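Long-range contacts in tylactone synthase starter module and modules 1 & 2 (Streptomyces fradiae, PDB 2Z5L), which carries the first ketoreductase of tylosin biosynthesis, which probably reduces a beta-keto group of the growing polyketide chain and sets the chirality of the alcohol: residues T157-A163 with A413-R417; R274-R278 with P457-D462; P336-T342 with L383-F389. All coordinates share one frame; numbering follows the deposited sequence.

Contact 1 (T157-A163 with A413-R417); sequences TPQDAGA and ALAER
R417 reaches across from helix 402-419 and grips the backbone just before helix 160-175. Its NH1 donates to P158 O at 2.9 Å, with a fairly straight N-H...O angle of 163°. The carbonyl oxygen lies at the guanidinium edge, close to its plane. NH1 also donates to water 1 at 2.8 Å, and that water donates to D160 OD2 at 2.7 Å. The water thus links an arginine and an aspartate whose charged atoms do not touch. The P158 ring packs between A413 and E416: P158 CG is 3.8 Å from A413 CB and 3.2 Å from E416 OE2. One turn into helix 160-175, A163 CB meets A413 CB at 3.7 Å. The contact joins the two Rossmann-like halves expected of a polyketide synthase ketoreductase: a structural subdomain, with 157-163, and a catalytic one, with 413-417. Further out, Q159 crosses the arginine chain at about a right angle, its OE1 3.5 Å from R417 CD. A bend at chi3 (-55°) turns the guanidinium back over its own helix, where L414 CA lies against one face. E371 of helix 356-376 adds a long, weak ion pair to R417 NH2. D160 is fixed from its other oxygen, because OD1 accepts a hydrogen bond from Q164 NE2.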
loop_
_atom_site.group_PDB
_atom_site.type_symbol
_atom_site.label_atom_id
_atom_site.label_comp_id
_atom_site.label_asym_id
_atom_site.label_seq_id
_atom_site.Cartn_x
_atom_site.Cartn_y
_atom_site.Cartn_z
ATOM N N THR A 157 6.820 12.609 -7.165
ATOM C CA THR A 157 6.322 11.991 -5.952
ATOM C C THR A 157 5.117 11.127 -6.293
ATOM O O THR A 157 4.473 11.321 -7.332
ATOM C CB THR A 157 5.903 13.063 -4.939
ATOM O OG1 THR A 157 4.812 13.819 -5.477
ATOM C CG2 THR A 157 7.070 14.003 -4.660
ATOM N N PRO A 158 4.808 10.145 -5.432
ATOM C CA PRO A 158 3.673 9.239 -5.636
ATOM C C PRO A 158 2.346 9.884 -5.249
ATOM O O PRO A 158 2.183 10.348 -4.124
ATOM C CB PRO A 158 4.020 8.058 -4.738
ATOM C CG PRO A 158 4.732 8.735 -3.586
ATOM C CD PRO A 158 5.628 9.725 -4.278
ATOM N N GLN A 159 1.395 9.921 -6.175
ATOM C CA GLN A 159 0.098 10.513 -5.866
ATOM C C GLN A 159 -0.805 9.385 -5.325
ATOM O O GLN A 159 -0.702 8.236 -5.753
ATOM C CB GLN A 159 -0.496 11.169 -7.122
ATOM C CG GLN A 159 -1.542 12.251 -6.837
ATOM C CD GLN A 159 -0.942 13.596 -6.382
ATOM O OE1 GLN A 159 -0.021 13.648 -5.560
ATOM N NE2 GLN A 159 -1.484 14.686 -6.914
ATOM N N ASP A 160 -1.676 9.724 -4.380
ATOM C CA ASP A 160 -2.561 8.751 -3.730
ATOM C C ASP A 160 -3.297 7.742 -4.625
ATOM O O ASP A 160 -3.017 6.536 -4.588
ATOM C CB ASP A 160 -3.576 9.490 -2.852
ATOM C CG ASP A 160 -4.329 8.552 -1.916
ATOM O OD1 ASP A 160 -5.516 8.262 -2.178
ATOM O OD2 ASP A 160 -3.712 8.100 -0.932
ATOM N N ALA A 161 -4.239 8.237 -5.417
ATOM C CA ALA A 161 -5.020 7.392 -6.315
ATOM C C ALA A 161 -4.175 6.318 -7.006
ATOM O O ALA A 161 -4.494 5.128 -6.941
ATOM C CB ALA A 161 -5.740 8.262 -7.355
ATOM N N GLY A 162 -3.088 6.718 -7.657
ATOM C CA GLY A 162 -2.251 5.737 -8.332
ATOM C C GLY A 162 -1.545 4.754 -7.411
ATOM O O GLY A 162 -1.420 3.571 -7.740
ATOM N N ALA A 163 -1.060 5.232 -6.267
ATOM C CA ALA A 163 -0.362 4.360 -5.318
ATOM C C ALA A 163 -1.277 3.256 -4.792
ATOM O O ALA A 163 -0.840 2.128 -4.578
ATOM C CB ALA A 163 0.189 5.188 -4.149
ATOM N N ALA A 413 2.730 6.524 0.264
ATOM C CA ALA A 413 2.795 7.651 -0.668
ATOM C C ALA A 413 2.739 8.978 0.086
ATOM O O ALA A 413 3.418 9.939 -0.278
ATOM C CB ALA A 413 1.648 7.568 -1.680
ATOM N N LEU A 414 1.905 9.021 1.124
ATOM C CA LEU A 414 1.753 10.207 1.947
ATOM C C LEU A 414 3.089 10.533 2.603
ATOM O O LEU A 414 3.461 11.703 2.723
ATOM C CB LEU A 414 0.686 9.984 3.019
ATOM C CG LEU A 414 0.533 11.090 4.078
ATOM C CD1 LEU A 414 -0.019 12.358 3.447
ATOM C CD2 LEU A 414 -0.412 10.609 5.184
ATOM N N ALA A 415 3.819 9.498 3.006
ATOM C CA ALA A 415 5.119 9.688 3.631
ATOM C C ALA A 415 6.039 10.367 2.625
ATOM O O ALA A 415 6.661 11.389 2.926
ATOM C CB ALA A 415 5.704 8.339 4.052
ATOM N N GLU A 416 6.106 9.792 1.424
ATOM C CA GLU A 416 6.942 10.322 0.344
ATOM C C GLU A 416 6.573 11.763 0.023
ATOM O O GLU A 416 7.441 12.632 -0.033
ATOM C CB GLU A 416 6.805 9.472 -0.932
ATOM C CG GLU A 416 7.176 8.006 -0.750
ATOM C CD GLU A 416 7.440 7.284 -2.067
ATOM O OE1 GLU A 416 8.450 7.588 -2.732
ATOM O OE2 GLU A 416 6.641 6.405 -2.441
ATOM N N ARG A 417 5.287 12.018 -0.186
ATOM C CA ARG A 417 4.872 13.367 -0.500
ATOM C C ARG A 417 5.208 14.354 0.610
ATOM O O ARG A 417 5.550 15.510 0.340
ATOM C CB ARG A 417 3.378 13.421 -0.808
ATOM C CG ARG A 417 2.995 12.680 -2.083
ATOM C CD ARG A 417 1.615 13.094 -2.541
ATOM N NE ARG A 417 0.606 12.919 -1.495
ATOM C CZ ARG A 417 0.081 11.743 -1.149
ATOM N NH1 ARG A 417 0.468 10.635 -1.765
ATOM N NH2 ARG A 417 -0.845 11.675 -0.202
HETATM O O HOH W 1 -1.115 8.709 -0.492
#

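Contact 2 (R274-R278 with P457-D462)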
loop_
_atom_site.group_PDB
_atom_site.type_symbol
_atom_site.label_atom_id
_atom_site.label_comp_id
_atom_site.label_asym_id
_atom_site.label_seq_id
_atom_site.Cartn_x
_atom_site.Cartn_y
_atom_site.Cartn_z
ATOM N N ARG A 274 1.870 -1.212 23.613
ATOM C CA ARG A 274 3.301 -1.501 23.629
ATOM C C ARG A 274 4.151 -0.283 23.299
ATOM O O ARG A 274 5.182 -0.035 23.925
ATOM C CB ARG A 274 3.594 -2.593 22.602
ATOM C CG ARG A 274 5.053 -2.718 22.231
ATOM C CD ARG A 274 5.766 -3.554 23.240
ATOM N NE ARG A 274 5.184 -4.893 23.266
ATOM C CZ ARG A 274 5.718 -5.919 23.913
ATOM N NH1 ARG A 274 6.851 -5.751 24.588
ATOM N NH2 ARG A 274 5.130 -7.108 23.871
ATOM N N LEU A 275 3.726 0.450 22.281
ATOM C CA LEU A 275 4.437 1.645 21.843
ATOM C C LEU A 275 4.412 2.631 22.993
ATOM O O LEU A 275 5.435 3.196 23.362
ATOM C CB LEU A 275 3.719 2.239 20.637
ATOM C CG LEU A 275 4.582 2.917 19.572
ATOM C CD1 LEU A 275 3.673 3.804 18.706
ATOM C CD2 LEU A 275 5.684 3.723 20.173
ATOM N N ALA A 276 3.232 2.822 23.571
ATOM C CA ALA A 276 3.091 3.761 24.671
ATOM C C ALA A 276 4.006 3.436 25.860
ATOM O O ALA A 276 4.757 4.295 26.309
ATOM C CB ALA A 276 1.631 3.821 25.112
ATOM N N ARG A 277 3.960 2.206 26.369
ATOM C CA ARG A 277 4.816 1.846 27.489
ATOM C C ARG A 277 6.291 2.104 27.203
ATOM O O ARG A 277 7.040 2.521 28.083
ATOM C CB ARG A 277 4.625 0.373 27.861
ATOM C CG ARG A 277 3.269 0.041 28.461
ATOM C CD ARG A 277 3.144 -1.465 28.747
ATOM N NE ARG A 277 1.847 -1.858 29.267
ATOM C CZ ARG A 277 1.481 -1.766 30.545
ATOM N NH1 ARG A 277 2.321 -1.287 31.455
ATOM N NH2 ARG A 277 0.271 -2.170 30.921
ATOM N N ARG A 278 6.716 1.846 25.972
ATOM C CA ARG A 278 8.112 2.055 25.594
ATOM C C ARG A 278 8.495 3.531 25.519
ATOM O O ARG A 278 9.579 3.918 25.962
ATOM C CB ARG A 278 8.390 1.375 24.252
ATOM C CG ARG A 278 8.619 -0.135 24.380
ATOM C CD ARG A 278 9.984 -0.418 25.030
ATOM N NE ARG A 278 11.118 0.049 24.226
ATOM C CZ ARG A 278 11.619 -0.579 23.159
ATOM N NH1 ARG A 278 11.088 -1.719 22.738
ATOM N NH2 ARG A 278 12.682 -0.080 22.536
ATOM N N PRO A 457 7.735 -8.252 19.441
ATOM C CA PRO A 457 7.196 -6.914 19.706
ATOM C C PRO A 457 8.273 -5.874 19.997
ATOM O O PRO A 457 8.357 -4.855 19.318
ATOM C CB PRO A 457 6.258 -7.150 20.891
ATOM C CG PRO A 457 5.733 -8.511 20.605
ATOM C CD PRO A 457 6.989 -9.275 20.192
ATOM N N ASP A 458 9.097 -6.155 21.002
ATOM C CA ASP A 458 10.176 -5.266 21.412
ATOM C C ASP A 458 11.220 -5.074 20.327
ATOM O O ASP A 458 11.668 -3.950 20.068
ATOM C CB ASP A 458 10.829 -5.802 22.689
ATOM C CG ASP A 458 9.902 -5.699 23.898
ATOM O OD1 ASP A 458 9.428 -4.558 24.183
ATOM O OD2 ASP A 458 9.654 -6.746 24.549
ATOM N N ALA A 459 11.611 -6.172 19.695
ATOM C CA ALA A 459 12.582 -6.102 18.618
ATOM C C ALA A 459 11.973 -5.205 17.539
ATOM O O ALA A 459 12.644 -4.314 17.003
ATOM C CB ALA A 459 12.842 -7.498 18.072
ATOM N N ALA A 460 10.698 -5.432 17.236
ATOM C CA ALA A 460 9.997 -4.649 16.221
ATOM C C ALA A 460 10.069 -3.163 16.573
ATOM O O ALA A 460 10.313 -2.313 15.707
ATOM C CB ALA A 460 8.541 -5.117 16.106
ATOM N N VAL A 461 9.858 -2.847 17.847
ATOM C CA VAL A 461 9.933 -1.456 18.299
ATOM C C VAL A 461 11.350 -0.909 18.123
ATOM O O VAL A 461 11.526 0.255 17.752
ATOM C CB VAL A 461 9.500 -1.311 19.784
ATOM C CG1 VAL A 461 9.838 0.101 20.301
ATOM C CG2 VAL A 461 8.011 -1.555 19.897
ATOM N N ASP A 462 12.361 -1.737 18.394
ATOM C CA ASP A 462 13.750 -1.295 18.217
ATOM C C ASP A 462 13.976 -0.936 16.756
ATOM O O ASP A 462 14.607 0.077 16.438
ATOM C CB ASP A 462 14.752 -2.392 18.607
ATOM C CG ASP A 462 14.697 -2.745 20.090
ATOM O OD1 ASP A 462 14.390 -1.844 20.916
ATOM O OD2 ASP A 462 14.983 -3.918 20.425
#
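D458 OD1 is shared by two arginines of the facing helix. R274 NH1 forms a salt bridge to it at 2.9 Å, and R278 NH1 a longer one at 3.6 Å. With D462 these residues make a salt-bridge network between helix 270-281 and helix 457-470. The first of these helices follows a glycine-rich turn that is consistent with the nucleotide-binding turn of a Rossmann fold. The helix axes stay 10.9 Å apart and their directions differ by 66°, so long side chains must bridge the gap. Both arginines sit one turn apart, as do both aspartates. R274 NH1 stands 3.0 Å from D458 OD2 as well, close to both carboxylate oxygens. The two charged planes are nearly perpendicular, so this is not a flat, two-pronged pairing. With chi1 at 164°, R274 CG swings opposite the backbone N, and bends at chi2 and chi3 bring the guanidinium to P457. P457 CB lies over one of its faces, 3.2 Å from R274 NH2. The aliphatic part of the same arginine meets V461 through CG and CG2. V461 also lies under R278: its CG1 approaches one guanidinium face, 3.3 Å from R278 NH1. E282, just beyond the end of helix 270-281, holds R278 NE in another salt bridge. The contact lies at the surface. At its far end R278 NH2 donates to D462 OD1 at 2.9 Å, with an N-H...O angle of 150° and the oxygen tilted somewhat out of the guanidinium plane.

Contact 3 (P336-T342 with L383-F389)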
loop_
_atom_site.group_PDB
_atom_site.type_symbol
_atom_site.label_atom_id
_atom_site.label_comp_id
_atom_site.label_asym_id
_atom_site.label_seq_id
_atom_site.Cartn_x
_atom_site.Cartn_y
_atom_site.Cartn_z
ATOM N N PRO A 336 1.424 18.205 19.353
ATOM C CA PRO A 336 2.395 17.112 19.378
ATOM C C PRO A 336 3.750 17.358 18.729
ATOM O O PRO A 336 3.865 18.062 17.722
ATOM C CB PRO A 336 1.639 15.989 18.687
ATOM C CG PRO A 336 0.918 16.738 17.602
ATOM C CD PRO A 336 0.380 17.957 18.342
ATOM N N ASN A 337 4.776 16.762 19.330
ATOM C CA ASN A 337 6.132 16.847 18.809
ATOM C C ASN A 337 6.379 15.602 17.973
ATOM O O ASN A 337 7.301 15.545 17.153
ATOM C CB ASN A 337 7.140 16.904 19.953
ATOM C CG ASN A 337 6.937 18.110 20.827
ATOM O OD1 ASN A 337 6.689 17.989 22.022
ATOM N ND2 ASN A 337 7.035 19.295 20.228
ATOM N N ALA A 338 5.551 14.591 18.209
ATOM C CA ALA A 338 5.631 13.332 17.479
ATOM C C ALA A 338 4.243 12.687 17.402
ATOM O O ALA A 338 3.489 12.692 18.382
ATOM C CB ALA A 338 6.617 12.394 18.169
ATOM N N VAL A 339 3.915 12.147 16.229
ATOM C CA VAL A 339 2.635 11.474 15.994
ATOM C C VAL A 339 2.890 10.042 15.541
ATOM O O VAL A 339 3.735 9.806 14.680
ATOM C CB VAL A 339 1.802 12.192 14.899
ATOM C CG1 VAL A 339 0.509 11.431 14.631
ATOM C CG2 VAL A 339 1.481 13.604 15.334
ATOM N N PHE A 340 2.177 9.086 16.130
ATOM C CA PHE A 340 2.312 7.672 15.756
ATOM C C PHE A 340 0.914 7.153 15.395
ATOM O O PHE A 340 0.029 7.066 16.246
ATOM C CB PHE A 340 2.899 6.865 16.912
ATOM C CG PHE A 340 4.356 7.160 17.185
ATOM C CD1 PHE A 340 5.364 6.437 16.567
ATOM C CD2 PHE A 340 4.718 8.161 18.070
ATOM C CE1 PHE A 340 6.714 6.697 16.845
ATOM C CE2 PHE A 340 6.060 8.429 18.353
ATOM C CZ PHE A 340 7.055 7.699 17.739
ATOM N N HIS A 341 0.719 6.810 14.129
ATOM C CA HIS A 341 -0.572 6.327 13.653
ATOM C C HIS A 341 -0.621 4.806 13.577
ATOM O O HIS A 341 -0.142 4.224 12.609
ATOM C CB HIS A 341 -0.855 6.917 12.268
ATOM C CG HIS A 341 -2.245 6.668 11.770
ATOM N ND1 HIS A 341 -3.365 6.951 12.519
ATOM C CD2 HIS A 341 -2.692 6.169 10.592
ATOM C CE1 HIS A 341 -4.446 6.633 11.826
ATOM N NE2 HIS A 341 -4.065 6.156 10.656
ATOM N N THR A 342 -1.192 4.160 14.594
ATOM C CA THR A 342 -1.279 2.703 14.569
ATOM C C THR A 342 -2.723 2.258 14.311
ATOM O O THR A 342 -2.982 1.068 14.153
ATOM C CB THR A 342 -0.743 2.039 15.883
ATOM O OG1 THR A 342 -1.796 1.931 16.832
ATOM C CG2 THR A 342 0.358 2.876 16.547
ATOM N N LEU A 383 6.264 19.794 15.601
ATOM C CA LEU A 383 6.198 18.412 15.123
ATOM C C LEU A 383 7.489 17.997 14.419
ATOM O O LEU A 383 7.863 18.587 13.414
ATOM C CB LEU A 383 5.017 18.253 14.156
ATOM C CG LEU A 383 4.743 16.862 13.583
ATOM C CD1 LEU A 383 4.300 15.929 14.695
ATOM C CD2 LEU A 383 3.661 16.964 12.512
ATOM N N ASP A 384 8.175 16.990 14.941
ATOM C CA ASP A 384 9.405 16.544 14.303
ATOM C C ASP A 384 9.360 15.047 14.036
ATOM O O ASP A 384 10.378 14.433 13.722
ATOM C CB ASP A 384 10.610 16.852 15.185
ATOM C CG ASP A 384 10.678 15.955 16.392
ATOM O OD1 ASP A 384 9.747 16.010 17.219
ATOM O OD2 ASP A 384 11.653 15.185 16.508
ATOM N N ALA A 385 8.181 14.452 14.175
ATOM C CA ALA A 385 8.034 13.027 13.934
ATOM C C ALA A 385 6.608 12.685 13.524
ATOM O O ALA A 385 5.647 13.012 14.219
ATOM C CB ALA A 385 8.434 12.254 15.169
ATOM N N PHE A 386 6.491 12.029 12.375
ATOM C CA PHE A 386 5.215 11.616 11.809
ATOM C C PHE A 386 5.410 10.156 11.371
ATOM O O PHE A 386 5.921 9.872 10.280
ATOM C CB PHE A 386 4.904 12.507 10.604
ATOM C CG PHE A 386 3.456 12.536 10.210
ATOM C CD1 PHE A 386 2.545 13.326 10.897
ATOM C CD2 PHE A 386 3.006 11.780 9.132
ATOM C CE1 PHE A 386 1.200 13.366 10.509
ATOM C CE2 PHE A 386 1.666 11.815 8.739
ATOM C CZ PHE A 386 0.761 12.607 9.429
ATOM N N VAL A 387 5.003 9.228 12.227
ATOM C CA VAL A 387 5.178 7.816 11.943
ATOM C C VAL A 387 3.903 7.092 11.545
ATOM O O VAL A 387 2.902 7.097 12.274
ATOM C CB VAL A 387 5.785 7.115 13.168
ATOM C CG1 VAL A 387 6.263 5.731 12.797
ATOM C CG2 VAL A 387 6.924 7.950 13.711
ATOM N N LEU A 388 3.941 6.454 10.384
ATOM C CA LEU A 388 2.782 5.722 9.914
ATOM C C LEU A 388 3.111 4.244 9.923
ATOM O O LEU A 388 4.179 3.822 9.458
ATOM C CB LEU A 388 2.379 6.183 8.507
ATOM C CG LEU A 388 2.114 7.689 8.315
ATOM C CD1 LEU A 388 1.805 7.957 6.865
ATOM C CD2 LEU A 388 0.955 8.166 9.190
ATOM N N PHE A 389 2.196 3.466 10.490
ATOM C CA PHE A 389 2.354 2.013 10.570
ATOM C C PHE A 389 1.664 1.385 9.377
ATOM O O PHE A 389 0.446 1.247 9.344
ATOM C CB PHE A 389 1.743 1.478 11.867
ATOM C CG PHE A 389 2.613 1.689 13.061
ATOM C CD1 PHE A 389 2.937 2.976 13.475
ATOM C CD2 PHE A 389 3.121 0.608 13.768
ATOM C CE1 PHE A 389 3.756 3.187 14.582
ATOM C CE2 PHE A 389 3.940 0.812 14.874
ATOM C CZ PHE A 389 4.257 2.109 15.282
#
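F340 and V387 lie side by side on one face of two neighbouring parallel strands. V387 CG2 meets the F340 ring obliquely, 3.4 Å from F340 CE1. V387 CG1 is anti to the backbone N (chi1 -167°), which turns CG2 to that ring. F389 fills the next place along. Its CE1 and F340 CD1 meet at 4.1 Å near both ring edges. The methyl of T342 lies over F389: CG2 makes a CH-pi contact with the ring face, 4.0 Å from the centroid and 14° off the normal. T342 OG1 is held by T265 O. On the same side, near the start of the pair, A338 CB and A385 CB are small enough to come within 3.5 Å.

V339, F386, H341 and L388 form the other face. V339 CG2 fits against L383 CD1 at 3.7 Å, and V339 CB lies near F386 CD1. H341 CB meets L388 CD2 at 3.8 Å. The H341 ring is fixed elsewhere, ND1 to T265 OG1 and NE2 to K366 O.

Backbone bonds fix this register. V339 N binds A385 O, V387 N binds V339 O, H341 N binds V387 O at 2.9 Å, and F389 N binds H341 O. Just ahead of these, D384 N donates to N337 O at 2.8 Å. The strand directions differ by only 8°.

Helices pack on both faces. M468 of helix 457-470 and L275 of helix 270-281 touch F340, while L373 and A370 of helix 356-376 touch H341. Helix 356-376 also joins the two strands along the chain. This is a beta-alpha-beta crossover within the three-layered Rossmann fold of short-chain dehydrogenases/reductases.

From the N terminus, contact 1 begins first, at 157-163, and closes a long loop at 413-417. Contact 2 opens within that loop at 274-278 but closes beyond it at 457-462, so the two cross. Contact 3, 336-342 with 383-389, closes a short loop that lies within both. Contact 1 ties the two halves of the chain together. Contact 2 joins two helices on one side of the sheet of the catalytic half, and contact 3 pairs two strands of that sheet. L275 links contact 2 to F340 and F389, while L414 links contact 1 to L388 and F386. Contacts 1 and 2 do not touch; their nearest atoms are about 15 Å apart.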